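Local coordinates for FMN-binding protein (Syntrophomonas wolfei subsp. wolfei, PDB 3IN6) that binds flavin mononucleotide as a small two-subunit flavoprotein and is probably a flavin-dependent oxidoreductase or electron carrier, at residues A[30-40]-A[73-84]. Sequence-based numbering, arbitrary orientation.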
ATOM      1  N   TYR A  30       6.085  -1.031 -12.941  1.00 21.11           N
ATOM      2  CA  TYR A  30       6.159  -2.402 -12.443  1.00 19.44           C
ATOM      3  C   TYR A  30       4.785  -2.853 -11.952  1.00 19.07           C
ATOM      4  O   TYR A  30       3.975  -2.035 -11.484  1.00 19.26           O
ATOM      5  CB  TYR A  30       7.172  -2.524 -11.296  1.00 20.32           C
ATOM      6  CG  TYR A  30       8.617  -2.388 -11.715  1.00 14.25           C
ATOM      7  CD1 TYR A  30       9.293  -3.455 -12.287  1.00 16.91           C
ATOM      8  CD2 TYR A  30       9.313  -1.213 -11.504  1.00 17.96           C
ATOM      9  CE1 TYR A  30      10.619  -3.334 -12.663  1.00 14.55           C
ATOM     10  CE2 TYR A  30      10.633  -1.083 -11.872  1.00 13.64           C
ATOM     11  CZ  TYR A  30      11.281  -2.150 -12.445  1.00 17.67           C
ATOM     12  OH  TYR A  30      12.585  -2.015 -12.821  1.00 13.19           O
ATOM     13  N   ILE A  31       4.522  -4.149 -12.081  1.00 18.33           N
ATOM     14  CA  ILE A  31       3.282  -4.756 -11.594  1.00 18.88           C
ATOM     15  C   ILE A  31       3.163  -4.443 -10.104  1.00 18.25           C
ATOM     16  O   ILE A  31       2.095  -4.071  -9.612  1.00 17.75           O
ATOM     17  CB  ILE A  31       3.292  -6.290 -11.775  1.00 19.22           C
ATOM     18  CG1 ILE A  31       3.375  -6.677 -13.250  1.00 21.50           C
ATOM     19  CG2 ILE A  31       2.038  -6.926 -11.199  1.00 19.72           C
ATOM     20  CD1 ILE A  31       3.479  -8.191 -13.485  1.00 22.76           C
ATOM     21  N   SER A  32       4.298  -4.531  -9.409  1.00 16.94           N
ATOM     22  CA  SER A  32       4.358  -4.314  -7.974  1.00 16.03           C
ATOM     23  C   SER A  32       4.372  -2.825  -7.616  1.00 16.15           C
ATOM     24  O   SER A  32       5.309  -2.329  -6.985  1.00 14.77           O
ATOM     25  CB  SER A  32       5.598  -5.007  -7.423  1.00 14.98           C
ATOM     26  OG  SER A  32       6.735  -4.263  -7.782  1.00 15.37           O
ATOM     27  N   THR A  33       3.327  -2.124  -8.048  1.00 17.29           N
ATOM     28  CA  THR A  33       3.127  -0.717  -7.777  1.00 16.51           C
ATOM     29  C   THR A  33       1.700  -0.544  -7.238  1.00 16.56           C
ATOM     30  O   THR A  33       0.760  -1.079  -7.830  1.00 16.27           O
ATOM     31  CB  THR A  33       3.256   0.103  -9.071  1.00 17.75           C
ATOM     32  OG1 THR A  33       4.534  -0.135  -9.668  1.00 20.06           O
ATOM     33  CG2 THR A  33       3.097   1.581  -8.791  1.00 15.59           C
ATOM     34  N   THR A  34       1.531   0.222  -6.159  1.00 16.50           N
ATOM     35  CA  THR A  34       0.221   0.408  -5.549  1.00 15.83           C
ATOM     36  C   THR A  34      -0.086   1.857  -5.205  1.00 16.42           C
ATOM     37  O   THR A  34       0.833   2.689  -5.117  1.00 15.29           O
ATOM     38  CB  THR A  34       0.087  -0.375  -4.200  1.00 17.59           C
ATOM     39  OG1 THR A  34       0.961   0.205  -3.206  1.00 16.40           O
ATOM     40  CG2 THR A  34       0.363  -1.857  -4.384  1.00 14.24           C
ATOM     41  N   LEU A  35      -1.379   2.130  -4.996  1.00 16.18           N
ATOM     42  CA  LEU A  35      -1.880   3.463  -4.591  1.00 17.56           C
ATOM     43  C   LEU A  35      -2.803   3.237  -3.381  1.00 17.33           C
ATOM     44  O   LEU A  35      -3.822   2.541  -3.473  1.00 17.05           O
ATOM     45  CB  LEU A  35      -2.618   4.170  -5.738  1.00 17.44           C
ATOM     46  CG  LEU A  35      -3.355   5.493  -5.385  1.00 18.03           C
ATOM     47  CD1 LEU A  35      -2.366   6.504  -4.818  1.00 16.76           C
ATOM     48  CD2 LEU A  35      -4.089   6.098  -6.622  1.00  4.94           C
ATOM     49  N   SER A  36      -2.418   3.786  -2.236  1.00 15.39           N
ATOM     50  CA  SER A  36      -3.197   3.633  -1.038  1.00 17.30           C
ATOM     51  C   SER A  36      -3.990   4.933  -0.904  1.00 17.17           C
ATOM     52  O   SER A  36      -3.435   6.015  -1.101  1.00 17.92           O
ATOM     53  CB  SER A  36      -2.295   3.361   0.184  1.00 13.58           C
ATOM     54  OG  SER A  36      -1.568   2.155   0.038  1.00 19.34           O
ATOM     55  N   THR A  37      -5.280   4.805  -0.597  1.00 19.85           N
ATOM     56  CA  THR A  37      -6.220   5.941  -0.472  1.00 15.15           C
ATOM     57  C   THR A  37      -7.041   5.822   0.806  1.00 17.39           C
ATOM     58  O   THR A  37      -6.885   4.858   1.534  1.00 18.17           O
ATOM     59  CB  THR A  37      -7.165   6.006  -1.706  1.00 18.09           C
ATOM     60  OG1 THR A  37      -7.922   4.782  -1.818  1.00 15.10           O
ATOM     61  CG2 THR A  37      -6.347   6.240  -3.017  1.00 13.88           C
ATOM     62  N   VAL A  38      -7.903   6.812   1.079  1.00 17.65           N
ATOM     63  CA  VAL A  38      -8.737   6.843   2.275  1.00 17.45           C
ATOM     64  C   VAL A  38     -10.038   7.603   2.003  1.00 15.43           C
ATOM     65  O   VAL A  38     -10.057   8.466   1.131  1.00 14.00           O
ATOM     66  CB  VAL A  38      -8.013   7.572   3.455  1.00 19.41           C
ATOM     67  CG1 VAL A  38      -7.802   9.039   3.133  1.00 17.15           C
ATOM     68  CG2 VAL A  38      -8.796   7.424   4.767  1.00 14.14           C
ATOM     69  N   ASP A  39     -11.117   7.262   2.727  1.00 15.47           N
ATOM     70  CA  ASP A  39     -12.390   7.997   2.620  1.00 14.41           C
ATOM     71  C   ASP A  39     -12.578   8.912   3.826  1.00 16.20           C
ATOM     72  O   ASP A  39     -11.726   8.917   4.727  1.00 16.15           O
ATOM     73  CB  ASP A  39     -13.613   7.074   2.423  1.00 15.84           C
ATOM     74  CG  ASP A  39     -14.067   6.354   3.701  1.00 16.73           C
ATOM     75  OD1 ASP A  39     -13.413   6.416   4.769  1.00 21.21           O
ATOM     76  OD2 ASP A  39     -15.130   5.714   3.622  1.00 20.17           O
ATOM     77  N   ARG A  40     -13.700   9.657   3.830  1.00 12.81           N
ATOM     78  CA  ARG A  40     -14.027  10.643   4.865  1.00 15.32           C
ATOM     79  C   ARG A  40     -14.135  10.055   6.281  1.00 18.41           C
ATOM     80  O   ARG A  40     -14.040  10.790   7.275  1.00 18.20           O
ATOM     81  CB  ARG A  40     -15.358  11.373   4.530  1.00 12.81           C
ATOM     82  CG  ARG A  40     -16.511  10.392   4.389  1.00 15.82           C
ATOM     83  CD  ARG A  40     -17.916  10.895   4.654  1.00 27.33           C
ATOM     84  NE  ARG A  40     -18.532  11.476   3.484  1.00 26.97           N
ATOM     85  CZ  ARG A  40     -19.824  11.395   3.163  1.00 16.23           C
ATOM     86  NH1 ARG A  40     -20.701  10.706   3.881  1.00 21.67           N
ATOM     87  NH2 ARG A  40     -20.232  11.998   2.058  1.00 17.44           N
ATOM     88  N   ASN A  73     -12.587   7.253  -3.194  1.00 18.40           N
ATOM     89  CA  ASN A  73     -11.791   7.823  -2.084  1.00 18.64           C
ATOM     90  C   ASN A  73     -11.099   9.139  -2.497  1.00 20.62           C
ATOM     91  O   ASN A  73     -11.239  10.196  -1.824  1.00 18.24           O
ATOM     92  CB  ASN A  73     -10.769   6.810  -1.600  1.00 19.51           C
ATOM     93  CG  ASN A  73     -11.399   5.688  -0.788  1.00 24.39           C
ATOM     94  OD1 ASN A  73     -12.543   5.788  -0.345  1.00 15.01           O
ATOM     95  ND2 ASN A  73     -10.642   4.630  -0.568  1.00 12.74           N
ATOM     96  N   LEU A  74     -10.421   9.108  -3.638  1.00 20.65           N
ATOM     97  CA  LEU A  74      -9.734  10.307  -4.132  1.00 19.61           C
ATOM     98  C   LEU A  74     -10.698  11.478  -4.276  1.00 20.95           C
ATOM     99  O   LEU A  74     -10.342  12.601  -3.934  1.00 20.58           O
ATOM    100  CB  LEU A  74      -9.006  10.029  -5.442  1.00 20.33           C
ATOM    101  CG  LEU A  74      -7.821   9.079  -5.280  1.00 15.11           C
ATOM    102  CD1 LEU A  74      -7.305   8.645  -6.657  1.00 18.21           C
ATOM    103  CD2 LEU A  74      -6.697   9.718  -4.401  1.00 14.53           C
ATOM    104  N   LYS A  75     -11.929  11.223  -4.715  1.00 22.90           N
ATOM    105  CA  LYS A  75     -12.908  12.313  -4.851  1.00 23.63           C
ATOM    106  C   LYS A  75     -13.427  12.788  -3.503  1.00 23.00           C
ATOM    107  O   LYS A  75     -13.893  13.912  -3.399  1.00 26.39           O
ATOM    108  CB  LYS A  75     -14.100  11.924  -5.738  1.00 24.09           C
ATOM    109  CG  LYS A  75     -13.760  11.456  -7.148  1.00 27.00           C
ATOM    110  CD  LYS A  75     -13.055  12.489  -8.003  1.00 34.89           C
ATOM    111  CE  LYS A  75     -13.987  13.640  -8.401  1.00 36.49           C
ATOM    112  NZ  LYS A  75     -13.309  14.586  -9.327  1.00 35.88           N
ATOM    113  N   GLU A  76     -13.390  11.939  -2.475  1.00 23.51           N
ATOM    114  CA  GLU A  76     -13.820  12.352  -1.129  1.00 21.13           C
ATOM    115  C   GLU A  76     -12.749  13.128  -0.383  1.00 19.71           C
ATOM    116  O   GLU A  76     -13.028  14.170   0.200  1.00 17.80           O
ATOM    117  CB  GLU A  76     -14.197  11.158  -0.237  1.00 21.63           C
ATOM    118  CG  GLU A  76     -15.514  10.576  -0.561  1.00 26.14           C
ATOM    119  CD  GLU A  76     -15.983   9.519   0.421  1.00 26.18           C
ATOM    120  OE1 GLU A  76     -15.533   9.460   1.583  1.00 19.93           O
ATOM    121  OE2 GLU A  76     -16.841   8.735  -0.004  1.00 33.47           O
ATOM    122  N   THR A  77     -11.535  12.607  -0.380  1.00 17.43           N
ATOM    123  CA  THR A  77     -10.448  13.195   0.402  1.00 18.25           C
ATOM    124  C   THR A  77      -9.281  13.752  -0.400  1.00 22.42           C
ATOM    125  O   THR A  77      -8.521  14.570   0.121  1.00 24.11           O
ATOM    126  CB  THR A  77      -9.859  12.142   1.359  1.00 16.91           C
ATOM    127  OG1 THR A  77      -9.232  11.085   0.604  1.00 18.72           O
ATOM    128  CG2 THR A  77     -10.928  11.576   2.225  1.00 16.32           C
ATOM    129  N   GLY A  78      -9.067  13.245  -1.612  1.00 22.63           N
ATOM    130  CA  GLY A  78      -7.991  13.738  -2.453  1.00 25.25           C
ATOM    131  C   GLY A  78      -6.580  13.306  -2.103  1.00 26.04           C
ATOM    132  O   GLY A  78      -5.648  13.640  -2.841  1.00 25.85           O
ATOM    133  N   LYS A  79      -6.406  12.530  -1.031  1.00 24.96           N
ATOM    134  CA  LYS A  79      -5.060  12.158  -0.598  1.00 23.65           C
ATOM    135  C   LYS A  79      -4.685  10.717  -0.853  1.00 20.92           C
ATOM    136  O   LYS A  79      -5.512   9.839  -0.811  1.00 26.03           O
ATOM    137  CB  LYS A  79      -4.840  12.537   0.863  1.00 24.90           C
ATOM    138  CG  LYS A  79      -5.048  14.046   1.098  1.00 28.41           C
ATOM    139  CD  LYS A  79      -4.299  14.576   2.314  1.00 28.96           C
ATOM    140  CE  LYS A  79      -4.800  15.976   2.709  1.00 34.26           C
ATOM    141  NZ  LYS A  79      -4.164  16.464   3.967  1.00 40.67           N
ATOM    142  N   GLY A  80      -3.418  10.487  -1.139  1.00 20.07           N
ATOM    143  CA  GLY A  80      -2.943   9.127  -1.415  1.00 20.37           C
ATOM    144  C   GLY A  80      -1.448   8.965  -1.346  1.00 17.97           C
ATOM    145  O   GLY A  80      -0.698   9.925  -1.116  1.00 19.14           O
ATOM    146  N   VAL A  81      -1.004   7.728  -1.500  1.00 20.00           N
ATOM    147  CA  VAL A  81       0.413   7.454  -1.550  1.00 19.08           C
ATOM    148  C   VAL A  81       0.701   6.280  -2.465  1.00 19.32           C
ATOM    149  O   VAL A  81       0.131   5.201  -2.305  1.00 22.38           O
ATOM    150  CB  VAL A  81       1.046   7.184  -0.148  1.00 23.03           C
ATOM    151  CG1 VAL A  81       0.367   5.987   0.594  1.00 17.04           C
ATOM    152  CG2 VAL A  81       2.560   6.963  -0.301  1.00 14.40           C
ATOM    153  N   PHE A  82       1.568   6.514  -3.442  1.00 18.24           N
ATOM    154  CA  PHE A  82       2.002   5.470  -4.329  1.00 19.94           C
ATOM    155  C   PHE A  82       3.197   4.819  -3.707  1.00 21.44           C
ATOM    156  O   PHE A  82       3.991   5.473  -3.009  1.00 23.67           O
ATOM    157  CB  PHE A  82       2.466   6.003  -5.681  1.00 21.92           C
ATOM    158  CG  PHE A  82       1.370   6.411  -6.596  1.00 20.01           C
ATOM    159  CD1 PHE A  82       0.732   5.466  -7.395  1.00 21.37           C
ATOM    160  CD2 PHE A  82       1.004   7.736  -6.706  1.00 20.63           C
ATOM    161  CE1 PHE A  82      -0.264   5.839  -8.269  1.00 24.41           C
ATOM    162  CE2 PHE A  82       0.015   8.119  -7.589  1.00 19.21           C
ATOM    163  CZ  PHE A  82      -0.619   7.167  -8.375  1.00 17.59           C
HETATM  164  N   MSE A  83       3.328   3.524  -3.947  1.00 19.68           N
HETATM  165  CA  MSE A  83       4.501   2.818  -3.533  1.00 18.10           C
HETATM  166  C   MSE A  83       4.880   1.855  -4.618  1.00 16.10           C
HETATM  167  O   MSE A  83       4.023   1.172  -5.170  1.00 16.24           O
HETATM  168  CB  MSE A  83       4.326   2.024  -2.237  1.00 20.34           C
HETATM  169  CG  MSE A  83       5.627   1.186  -1.918  1.00 22.07           C
HETATM  170 SE   MSE A  83       5.703   0.220  -0.258  0.75 34.31          SE
HETATM  171  CE  MSE A  83       6.464   1.524   0.929  1.00 38.62           C
ATOM    172  N   VAL A  84       6.172   1.830  -4.935  1.00 16.20           N
ATOM    173  CA  VAL A  84       6.741   0.822  -5.832  1.00 13.38           C
ATOM    174  C   VAL A  84       7.677   0.054  -4.919  1.00 16.93           C
ATOM    175  O   VAL A  84       8.389   0.676  -4.109  1.00 18.10           O
ATOM    176  CB  VAL A  84       7.567   1.416  -6.968  1.00 14.43           C
ATOM    177  CG1 VAL A  84       8.312   0.285  -7.760  1.00  4.83           C
ATOM    178  CG2 VAL A  84       6.710   2.252  -7.884  1.00 15.57           C
TER
HETATM  179  O   HOH W   1       0.184   2.381  -1.758  1.00 14.67           O
HETATM  180  O   HOH W   2      -8.137   9.255  -1.027  1.00 21.61           O
HETATM  181  O   HOH W   3     -14.353   3.713   1.761  1.00 31.52           O
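Strand 33-38 pairs with the start of strand 79-87 as antiparallel neighbours in a large sheet consistent with the split-barrel fold of FMN-binding proteins, and the end of helix 68-77 packs beside the C-terminal half of the first strand. Thr34 and Met83, then Ser36 and Val81, form hydrogen-bonded pairs; Thr34 N reaches Met83 O at 2.8 Å. Between them lies the non-hydrogen-bonded pair Leu35–Phe82. With its CG anti to the backbone N (chi1 172°), Leu35 sets CD1 over the centre of the Phe82 ring, 3.8 Å from the centroid, a CH-pi contact, while CD2 meets Leu74 CD1 tip to tip. Phe135 meets the Phe82 ring edge-to-face. Were Phe82 an alanine, Leu35 CD1 would probably lose the ring face it packs on, and a gap would be likely to open beside Phe135. On the face of Thr34, Ser36 and Val81, one water joins the two hydroxyls and donates to Val81 O, close to where Ser36 OG bonds Ser36 of the second subunit. From the helix, Asn73 ND2 gives a nearly straight bond to Thr37 OG1 (3.0 Å), which lies in its amide plane. Beyond the strand, Arg40 N donates to Glu76 OE1 at 2.9 Å, nearly in line with the carboxylate C-O bond.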